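Local coordinates for protein UDP-N-acetylglucosamine 2-epimerase (Listeria monocytogenes, PDB 3OT5) that probably catalyses the reversible epimerisation at C2 of the sugar that interconverts UDP-N-acetylglucosamine and UDP-N-acetylmannosamine, at residues A[324-329]-A[342-347]; A[229-234]-A[306-311]; A[244-249]-A[346-351]; A[297-302]-A[314-319]. All coordinates share one frame; numbering follows the deposited sequence.

Interaction 1. Residues A[324-329]-A[342-347]; sequences LVLRDT and KLIGTN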
# COMPACT_ATOMS: atom_id res chain seq x y z
N LEU A 324 -8.10 3.81 13.45
CA LEU A 324 -8.34 5.18 13.95
C LEU A 324 -7.21 6.00 13.32
O LEU A 324 -6.03 5.77 13.61
CB LEU A 324 -8.33 5.25 15.47
CG LEU A 324 -9.44 4.46 16.19
CD1 LEU A 324 -9.36 4.67 17.70
CD2 LEU A 324 -10.81 4.87 15.69
N VAL A 325 -7.57 6.92 12.44
CA VAL A 325 -6.59 7.71 11.70
C VAL A 325 -6.17 8.99 12.42
O VAL A 325 -6.99 9.86 12.69
CB VAL A 325 -7.09 8.01 10.29
CG1 VAL A 325 -6.05 8.81 9.48
CG2 VAL A 325 -7.41 6.68 9.58
N LEU A 326 -4.88 9.08 12.72
CA LEU A 326 -4.30 10.21 13.44
C LEU A 326 -3.99 11.37 12.50
O LEU A 326 -2.83 11.73 12.31
CB LEU A 326 -3.02 9.76 14.16
CG LEU A 326 -3.19 8.55 15.07
CD1 LEU A 326 -1.87 8.16 15.75
CD2 LEU A 326 -4.30 8.76 16.08
N ARG A 327 -5.04 11.92 11.90
CA ARG A 327 -4.90 13.02 10.95
C ARG A 327 -6.09 13.95 10.96
O ARG A 327 -7.20 13.56 11.30
CB ARG A 327 -4.76 12.50 9.51
CG ARG A 327 -3.63 11.53 9.27
CD ARG A 327 -3.41 11.35 7.79
NE ARG A 327 -3.04 12.62 7.19
CZ ARG A 327 -2.88 12.82 5.88
NH1 ARG A 327 -3.06 11.82 5.02
NH2 ARG A 327 -2.54 14.02 5.44
N ASP A 328 -5.84 15.19 10.55
CA ASP A 328 -6.88 16.22 10.47
C ASP A 328 -7.54 16.18 9.10
O ASP A 328 -8.68 16.61 8.93
CB ASP A 328 -6.27 17.60 10.70
CG ASP A 328 -5.78 17.79 12.11
OD1 ASP A 328 -4.80 18.56 12.29
OD2 ASP A 328 -6.35 17.18 13.04
N THR A 329 -6.80 15.67 8.12
CA THR A 329 -7.26 15.55 6.75
C THR A 329 -6.89 14.17 6.24
O THR A 329 -6.16 13.43 6.90
CB THR A 329 -6.58 16.61 5.86
OG1 THR A 329 -5.16 16.46 5.97
CG2 THR A 329 -6.96 18.02 6.30
N LYS A 342 -11.73 5.62 10.78
CA LYS A 342 -12.27 6.78 11.50
C LYS A 342 -11.21 7.87 11.58
O LYS A 342 -10.12 7.65 12.11
CB LYS A 342 -12.80 6.42 12.88
CG LYS A 342 -14.12 5.65 12.83
CD LYS A 342 -14.83 5.62 14.19
CE LYS A 342 -16.18 4.90 14.08
NZ LYS A 342 -17.00 4.97 15.33
N LEU A 343 -11.52 9.03 11.00
CA LEU A 343 -10.61 10.16 11.05
C LEU A 343 -10.85 10.81 12.40
O LEU A 343 -11.92 11.38 12.64
CB LEU A 343 -10.88 11.14 9.92
CG LEU A 343 -9.90 12.30 9.78
CD1 LEU A 343 -8.51 11.76 9.46
CD2 LEU A 343 -10.34 13.25 8.70
N ILE A 344 -9.87 10.73 13.30
CA ILE A 344 -10.03 11.28 14.64
C ILE A 344 -9.03 12.36 15.01
O ILE A 344 -9.06 12.88 16.12
CB ILE A 344 -9.95 10.17 15.69
CG1 ILE A 344 -8.54 9.61 15.78
CG2 ILE A 344 -10.95 9.08 15.37
CD1 ILE A 344 -8.37 8.63 16.91
N GLY A 345 -8.13 12.72 14.11
CA GLY A 345 -7.17 13.77 14.44
C GLY A 345 -6.11 13.32 15.43
O GLY A 345 -5.80 12.13 15.53
N THR A 346 -5.56 14.28 16.16
CA THR A 346 -4.48 13.98 17.09
C THR A 346 -4.73 14.48 18.52
O THR A 346 -3.84 14.41 19.37
CB THR A 346 -3.17 14.59 16.57
OG1 THR A 346 -3.29 16.02 16.54
CG2 THR A 346 -2.88 14.08 15.15
N ASN A 347 -5.93 14.97 18.80
CA ASN A 347 -6.26 15.45 20.13
C ASN A 347 -6.36 14.26 21.11
O ASN A 347 -7.14 13.33 20.89
CB ASN A 347 -7.56 16.25 20.11
CG ASN A 347 -7.82 16.99 21.41
OD1 ASN A 347 -8.89 17.56 21.61
ND2 ASN A 347 -6.82 17.01 22.30
O HOH W 1 -5.93 16.98 15.51

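Interaction 2. Residues A[229-234]-A[306-311]; sequences MTAHRR and FTDSGG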
# COMPACT_ATOMS: atom_id res chain seq x y z
N MET A 229 0.14 0.98 17.13
CA MET A 229 0.22 2.40 16.80
C MET A 229 1.44 2.72 15.94
O MET A 229 2.52 2.17 16.14
CB MET A 229 0.30 3.24 18.06
CG MET A 229 0.42 4.72 17.76
SD MET A 229 0.57 5.70 19.24
CE MET A 229 0.83 7.32 18.51
N THR A 230 1.25 3.60 14.96
CA THR A 230 2.34 4.07 14.10
C THR A 230 2.00 5.50 13.69
O THR A 230 0.83 5.85 13.52
CB THR A 230 2.55 3.22 12.84
OG1 THR A 230 1.37 3.22 12.03
CG2 THR A 230 2.91 1.80 13.21
N ALA A 231 3.03 6.32 13.59
CA ALA A 231 2.89 7.69 13.20
C ALA A 231 4.18 8.09 12.51
O ALA A 231 5.25 8.04 13.13
CB ALA A 231 2.64 8.57 14.42
N HIS A 232 4.09 8.42 11.23
CA HIS A 232 5.28 8.83 10.48
C HIS A 232 5.15 10.18 9.76
O HIS A 232 6.10 10.64 9.15
CB HIS A 232 5.67 7.72 9.48
CG HIS A 232 6.12 6.45 10.15
ND1 HIS A 232 7.44 6.19 10.45
CD2 HIS A 232 5.41 5.38 10.60
CE1 HIS A 232 7.53 5.01 11.04
NE2 HIS A 232 6.31 4.50 11.15
N ARG A 233 3.99 10.81 9.85
CA ARG A 233 3.77 12.09 9.17
C ARG A 233 4.50 13.19 9.92
O ARG A 233 4.46 13.25 11.14
CB ARG A 233 2.29 12.45 9.15
CG ARG A 233 1.38 11.42 8.50
CD ARG A 233 1.36 11.44 7.04
NE ARG A 233 0.89 12.72 6.54
CZ ARG A 233 0.53 12.93 5.27
NH1 ARG A 233 0.15 14.12 4.89
NH2 ARG A 233 0.55 11.92 4.40
N ARG A 234 5.15 14.06 9.17
CA ARG A 234 5.90 15.15 9.77
C ARG A 234 5.06 15.99 10.73
O ARG A 234 5.52 16.32 11.80
CB ARG A 234 6.48 16.04 8.69
CG ARG A 234 7.24 17.24 9.24
CD ARG A 234 7.84 18.07 8.15
NE ARG A 234 8.75 17.29 7.33
CZ ARG A 234 10.02 17.03 7.64
NH1 ARG A 234 10.54 17.47 8.78
NH2 ARG A 234 10.77 16.32 6.80
N PHE A 306 -3.96 2.57 15.40
CA PHE A 306 -3.91 4.01 15.29
C PHE A 306 -2.81 4.27 14.30
O PHE A 306 -1.71 3.80 14.50
CB PHE A 306 -3.45 4.70 16.57
CG PHE A 306 -4.46 4.71 17.68
CD1 PHE A 306 -5.47 5.66 17.71
CD2 PHE A 306 -4.33 3.84 18.76
CE1 PHE A 306 -6.38 5.71 18.77
CE2 PHE A 306 -5.23 3.88 19.82
CZ PHE A 306 -6.26 4.81 19.82
N THR A 307 -3.07 5.06 13.26
CA THR A 307 -2.04 5.32 12.29
C THR A 307 -2.31 6.57 11.51
O THR A 307 -3.43 7.10 11.51
CB THR A 307 -1.95 4.16 11.26
OG1 THR A 307 -0.75 4.25 10.49
CG2 THR A 307 -3.15 4.18 10.33
N ASP A 308 -1.26 7.08 10.89
CA ASP A 308 -1.39 8.20 9.98
C ASP A 308 -0.84 7.71 8.62
O ASP A 308 -0.62 8.51 7.71
CB ASP A 308 -0.66 9.43 10.49
CG ASP A 308 0.83 9.24 10.59
OD1 ASP A 308 1.34 8.17 10.17
OD2 ASP A 308 1.51 10.17 11.07
N SER A 309 -0.62 6.40 8.51
CA SER A 309 -0.13 5.80 7.27
C SER A 309 -1.25 5.50 6.26
O SER A 309 -2.29 4.94 6.60
CB SER A 309 0.59 4.48 7.55
OG SER A 309 0.85 3.79 6.34
N GLY A 310 -1.01 5.86 5.01
CA GLY A 310 -1.97 5.60 3.95
C GLY A 310 -2.14 4.11 3.69
O GLY A 310 -3.26 3.60 3.64
N GLY A 311 -1.01 3.41 3.57
CA GLY A 311 -1.06 1.98 3.32
C GLY A 311 -1.86 1.21 4.36
O GLY A 311 -2.66 0.33 4.03

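Interaction 3. Residues A[244-249]-A[346-351]; sequences MFEAVR and TNKENL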
# COMPACT_ATOMS: atom_id res chain seq x y z
N MET A 244 -0.48 12.41 21.94
CA MET A 244 -0.87 11.10 21.43
C MET A 244 -0.33 9.94 22.29
O MET A 244 -1.07 9.00 22.57
CB MET A 244 -0.48 10.95 19.95
CG MET A 244 -1.17 11.99 19.07
SD MET A 244 -0.99 11.77 17.30
CE MET A 244 0.80 11.70 17.12
N PHE A 245 0.94 10.00 22.72
CA PHE A 245 1.48 8.93 23.57
C PHE A 245 0.75 8.92 24.91
O PHE A 245 0.39 7.85 25.43
CB PHE A 245 2.99 9.05 23.83
CG PHE A 245 3.85 8.95 22.60
CD1 PHE A 245 3.63 7.96 21.66
CD2 PHE A 245 4.96 9.77 22.46
CE1 PHE A 245 4.46 7.86 20.52
CE2 PHE A 245 5.79 9.66 21.34
CZ PHE A 245 5.54 8.70 20.38
N GLU A 246 0.53 10.10 25.47
CA GLU A 246 -0.18 10.21 26.74
C GLU A 246 -1.56 9.60 26.60
O GLU A 246 -2.05 8.97 27.52
CB GLU A 246 -0.27 11.67 27.19
CG GLU A 246 1.08 12.28 27.60
CD GLU A 246 0.99 13.74 28.01
OE1 GLU A 246 1.88 14.22 28.75
OE2 GLU A 246 0.03 14.42 27.61
N ALA A 247 -2.17 9.75 25.43
CA ALA A 247 -3.50 9.20 25.17
C ALA A 247 -3.51 7.68 25.25
O ALA A 247 -4.32 7.11 25.97
CB ALA A 247 -4.01 9.65 23.81
N VAL A 248 -2.60 7.04 24.51
CA VAL A 248 -2.52 5.58 24.49
C VAL A 248 -2.07 5.02 25.85
O VAL A 248 -2.51 3.95 26.27
CB VAL A 248 -1.65 5.06 23.31
CG1 VAL A 248 -2.34 5.37 21.98
CG2 VAL A 248 -0.25 5.67 23.33
N ARG A 249 -1.19 5.73 26.54
CA ARG A 249 -0.76 5.32 27.88
C ARG A 249 -2.02 5.20 28.73
O ARG A 249 -2.24 4.19 29.40
CB ARG A 249 0.14 6.39 28.49
CG ARG A 249 0.53 6.17 29.94
CD ARG A 249 1.57 5.08 30.15
NE ARG A 249 1.89 4.94 31.57
CZ ARG A 249 2.98 4.36 32.06
NH1 ARG A 249 3.93 3.89 31.26
NH2 ARG A 249 3.15 4.29 33.38
N THR A 346 -5.56 14.28 16.16
CA THR A 346 -4.48 13.98 17.09
C THR A 346 -4.73 14.48 18.52
O THR A 346 -3.84 14.41 19.37
CB THR A 346 -3.17 14.59 16.57
OG1 THR A 346 -3.29 16.02 16.54
CG2 THR A 346 -2.88 14.08 15.15
N ASN A 347 -5.93 14.97 18.80
CA ASN A 347 -6.26 15.45 20.13
C ASN A 347 -6.36 14.26 21.11
O ASN A 347 -7.14 13.33 20.89
CB ASN A 347 -7.56 16.25 20.11
CG ASN A 347 -7.82 16.99 21.41
OD1 ASN A 347 -8.89 17.56 21.61
ND2 ASN A 347 -6.82 17.01 22.30
N LYS A 348 -5.56 14.30 22.16
CA LYS A 348 -5.51 13.26 23.21
C LYS A 348 -6.90 12.78 23.68
O LYS A 348 -7.14 11.58 23.82
CB LYS A 348 -4.73 13.81 24.40
CG LYS A 348 -4.54 12.86 25.57
CD LYS A 348 -3.80 13.59 26.70
CE LYS A 348 -3.57 12.69 27.90
NZ LYS A 348 -2.78 13.39 28.97
N GLU A 349 -7.81 13.71 23.93
CA GLU A 349 -9.14 13.34 24.40
C GLU A 349 -9.91 12.55 23.35
O GLU A 349 -10.68 11.65 23.67
CB GLU A 349 -9.94 14.57 24.84
CG GLU A 349 -9.41 15.27 26.10
CD GLU A 349 -8.03 15.88 25.93
OE1 GLU A 349 -7.67 16.25 24.78
OE2 GLU A 349 -7.31 16.02 26.95
N ASN A 350 -9.68 12.87 22.08
CA ASN A 350 -10.38 12.20 21.00
C ASN A 350 -9.78 10.79 20.79
O ASN A 350 -10.50 9.85 20.44
CB ASN A 350 -10.33 13.06 19.73
CG ASN A 350 -11.50 12.81 18.80
OD1 ASN A 350 -12.65 12.69 19.25
ND2 ASN A 350 -11.24 12.79 17.50
N LEU A 351 -8.47 10.65 20.98
CA LEU A 351 -7.83 9.32 20.86
C LEU A 351 -8.45 8.36 21.88
O LEU A 351 -8.90 7.26 21.53
CB LEU A 351 -6.32 9.40 21.08
CG LEU A 351 -5.32 9.56 19.91
CD1 LEU A 351 -5.52 10.88 19.23
CD2 LEU A 351 -3.86 9.39 20.32

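Interaction 4. Residues A[297-302]-A[314-319]; sequences NFLRKS and EEAPGM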
# COMPACT_ATOMS: atom_id res chain seq x y z
N ASN A 297 1.68 -9.03 9.83
CA ASN A 297 1.44 -10.12 10.78
C ASN A 297 0.98 -9.63 12.16
O ASN A 297 0.16 -10.29 12.81
CB ASN A 297 2.66 -11.02 10.82
CG ASN A 297 2.82 -11.81 9.51
OD1 ASN A 297 2.17 -12.84 9.30
ND2 ASN A 297 3.72 -11.35 8.65
N PHE A 298 1.48 -8.47 12.59
CA PHE A 298 1.03 -7.88 13.86
C PHE A 298 -0.37 -7.37 13.68
O PHE A 298 -1.24 -7.55 14.51
CB PHE A 298 1.93 -6.74 14.32
CG PHE A 298 3.06 -7.18 15.19
CD1 PHE A 298 3.00 -6.97 16.56
CD2 PHE A 298 4.16 -7.83 14.66
CE1 PHE A 298 4.02 -7.37 17.39
CE2 PHE A 298 5.20 -8.24 15.47
CZ PHE A 298 5.12 -8.01 16.85
N LEU A 299 -0.56 -6.73 12.53
CA LEU A 299 -1.82 -6.15 12.16
C LEU A 299 -2.89 -7.23 12.25
O LEU A 299 -3.96 -7.00 12.83
CB LEU A 299 -1.69 -5.59 10.74
CG LEU A 299 -2.64 -4.51 10.27
CD1 LEU A 299 -2.53 -3.30 11.20
CD2 LEU A 299 -2.30 -4.14 8.84
N ARG A 300 -2.60 -8.41 11.72
CA ARG A 300 -3.59 -9.50 11.74
C ARG A 300 -4.15 -9.83 13.11
O ARG A 300 -5.35 -10.12 13.23
CB ARG A 300 -3.03 -10.78 11.10
CG ARG A 300 -4.03 -11.94 11.17
CD ARG A 300 -3.61 -13.13 10.36
NE ARG A 300 -4.59 -14.20 10.46
CZ ARG A 300 -5.69 -14.30 9.72
NH1 ARG A 300 -6.51 -15.33 9.90
NH2 ARG A 300 -5.99 -13.38 8.80
N LYS A 301 -3.30 -9.80 14.14
CA LYS A 301 -3.74 -10.13 15.50
C LYS A 301 -4.17 -8.89 16.29
O LYS A 301 -4.55 -8.99 17.46
CB LYS A 301 -2.63 -10.88 16.24
CG LYS A 301 -2.99 -11.38 17.65
CD LYS A 301 -4.24 -12.28 17.64
CE LYS A 301 -4.58 -12.79 19.04
NZ LYS A 301 -5.82 -13.60 19.05
N SER A 302 -4.14 -7.73 15.65
CA SER A 302 -4.52 -6.48 16.30
C SER A 302 -6.03 -6.31 16.44
O SER A 302 -6.81 -6.78 15.61
CB SER A 302 -3.93 -5.30 15.53
OG SER A 302 -2.52 -5.41 15.45
N GLU A 314 -5.60 1.12 4.07
CA GLU A 314 -6.16 0.26 3.04
C GLU A 314 -5.95 -1.21 3.32
O GLU A 314 -6.76 -2.03 2.90
CB GLU A 314 -5.55 0.62 1.70
CG GLU A 314 -5.79 2.07 1.34
CD GLU A 314 -5.26 2.45 -0.03
OE1 GLU A 314 -5.11 3.66 -0.27
OE2 GLU A 314 -5.00 1.53 -0.85
N GLU A 315 -4.88 -1.52 4.05
CA GLU A 315 -4.50 -2.90 4.38
C GLU A 315 -5.14 -3.44 5.64
O GLU A 315 -5.61 -4.57 5.64
CB GLU A 315 -2.97 -2.99 4.50
CG GLU A 315 -2.27 -2.73 3.19
CD GLU A 315 -0.76 -2.54 3.31
OE1 GLU A 315 -0.16 -2.10 2.33
OE2 GLU A 315 -0.19 -2.79 4.39
N ALA A 316 -5.19 -2.63 6.69
CA ALA A 316 -5.77 -3.05 7.96
C ALA A 316 -7.21 -3.56 7.82
O ALA A 316 -7.55 -4.60 8.39
CB ALA A 316 -5.70 -1.93 8.98
N PRO A 317 -8.06 -2.83 7.08
CA PRO A 317 -9.42 -3.31 6.89
C PRO A 317 -9.45 -4.61 6.08
O PRO A 317 -10.45 -5.33 6.11
CB PRO A 317 -10.09 -2.16 6.14
CG PRO A 317 -9.30 -0.98 6.53
CD PRO A 317 -7.90 -1.46 6.58
N GLY A 318 -8.37 -4.88 5.35
CA GLY A 318 -8.24 -6.13 4.60
C GLY A 318 -8.13 -7.28 5.61
O GLY A 318 -8.46 -8.42 5.29
N MET A 319 -7.65 -6.96 6.81
CA MET A 319 -7.53 -7.93 7.91
C MET A 319 -8.77 -7.83 8.80
O MET A 319 -8.93 -8.61 9.72
CB MET A 319 -6.32 -7.60 8.78
CG MET A 319 -4.96 -7.48 8.05
SD MET A 319 -4.23 -9.06 7.63
CE MET A 319 -5.50 -9.75 6.59

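Interaction 1. Residues A[324-329]-A[342-347]
Leu324 and Val325 pair with Lys342 and Leu343 as the two parallel strands of a beta-alpha-beta crossover, whose connecting helix is 333-338, at the edge of the six-stranded sheet of one Rossmann-like domain. The ladder is short. Val325 N donates to Lys342 O at 2.7 Å, almost in line with the carbonyl bond, and Ile344 N returns a bond to Val325 O (3.1 Å) lying in that carbonyl's plane. Gly345 N adds a weak third bond to the same oxygen.

Leu324 and Lys342 run side by side on one face, with CD2 of Leu324 3.8 Å from CB of Lys342. On the other face CG1 of Val325 meets CD1 of Leu343. Past the strands, Ile344 has CG1 wedged between its backbone N and carbonyl carbon (chi1 69°), which brings CD1 back to 3.7 Å from CB of Leu324, beneath helix 348-360. Leu326, the centre of an inverse gamma turn, passes its CA 3.2 Å from Gly345 O in a CA-H...O contact. Beyond the turn, Arg327 is held by a salt bridge to Glu331, while at the exposed end one water donates to Asp328 OD2 and accepts from Thr346 N at 2.8 Å.

Interaction 2. Residues A[229-234]-A[306-311]
Phe306 pairs with Met229 in a parallel bridge, and its carbonyl oxygen receives Thr230 N at 3.0 Å, nearly straight off the end of the C=O bond. The same oxygen lies 3.3 Å from Met229 CA in a CA-H...O contact. On the side chains' face, CB of Phe306 touches CG of Met229 at 4.0 Å; the ring packs on Val248 and Ile251 of helix 240-254, which covers this face of the sheet.

Thr307 follows with its hydroxyl anti to the backbone N (chi1 -166°), alongside that of Thr230. OG1 of Thr307 donates to OG1 of Thr230 at 2.8 Å and accepts from Ser309 N, closing an ST turn, so one hydroxyl ties the turn to the neighbouring segment 229-234. CA of Thr307 also points its hydrogen at Thr230 O.

Here both segments leave the C-terminal edge of the parallel sheet, the position where Rossmann-like domains carry their binding loops. Asp308 is buried, and its carboxylate reaches across to the backbone of the other loop. OD1 takes His232 N at 3.0 Å on its syn lone pair, with an N-H...O angle of 169°. OD2, less surely placed, accepts Arg233 N and also Asn236 ND2. Bends at chi2 and chi3 turn the Arg233 guanidinium away from the carboxylate. Ser309 is the N-cap of helix 310-315, its OG weakly bonded to Val312 N.

Interaction 3. Residues A[244-249]-A[346-351]
Lys348 holds CG anti to its backbone N (chi1 -178°) and stays extended to the end, a reach that carries NZ from one helix over to the flank of the other. There it meets Glu246, whose chain leaves with CG beside its own backbone N (chi1 -68°) and runs on extended, setting OE2 beside that amine. NZ of Lys348 lies 3.3 Å from OE2 of Glu246 in a hydrogen-bonded salt bridge, approaching from above the carboxylate plane, 60° out of it. The aliphatic part of the lysine is used as well: CE rests 3.5 Å from CB of Glu246, and CG packs on CB of Ala247.

Beneath this polar layer, helix 240-254 and the first turn of helix 348-360 meet as neighbours on one face of the parallel sheet. The small side chain of Ala247 points at the other helix, and its CA comes within 4.9 Å of that of Lys348. Leu351 packs beside it, with CD2 3.5 Å from CB of Ala247 and 3.7 Å from CB of Met244. Met244, bent at chi3, lays SD 3.6 Å from CB of Thr346, just ahead of the helix, and both Met244 and Leu351 go on to touch Leu326.

The chemistry is thus layered, apolar toward the sheet and charged toward the partly exposed side; long and off the carboxylate plane, the ion pair is probably more electrostatic than directional.

Interaction 4. Residues A[297-302]-A[314-319]
Leu299 points from helix 292-301 toward segment 314-319. Its CG lies anti to the backbone N (chi1 -158°), and both methyls face Ala316 from the same side: CD2 sits 3.7 Å from Ala316 CA, while CD1 comes 4.1 Å from Ala316 CB. CD2 also reaches CG of Met319 at 4.3 Å. The leucine is buried, touching Leu228 of strand 225-229, and Ala316 leans on Val323.

The two helices flank strand 302-307, one leading into it and the other leaving it, and pack on the same parallel sheet of the Rossmann-like domain. Glu315 turns its carboxylate to His296, one residue before the contact, which adds a polar tie between the same two helices.

Arg300, which is exposed, comes next. Its CB is 4.1 Å from SD of Met319, which bends at chi2 and chi3 (-77° and 59°) to lie against the base of the arginine. The arginine chain runs extended from CG to NE, and CE of Met319 meets the guanidinium at its edge, near its plane.

Overall arrangement
All four contacts belong to one Rossmann-like domain. Interactions 1 and 2 join neighbouring strands of its parallel sheet and touch each other, with Leu326 N probably bonded to Thr307 O; interaction 2 is the buried one, whereas interaction 1 frays into exposed residues at the sheet's edge. Interaction 3 shares Thr346 and Asn347 with interaction 1 and lies farther out, its helices covering the face that carries Phe306 and Met229. Interaction 4, its centre about 21 Å from that of interaction 3, joins the helices before and after strand 302-307. Backbone hydrogen bonds dominate interaction 1; a buried carboxylate and hydroxyl pair join them in interaction 2. Interaction 3 adds an ion pair to apolar packing; interaction 4 is apolar.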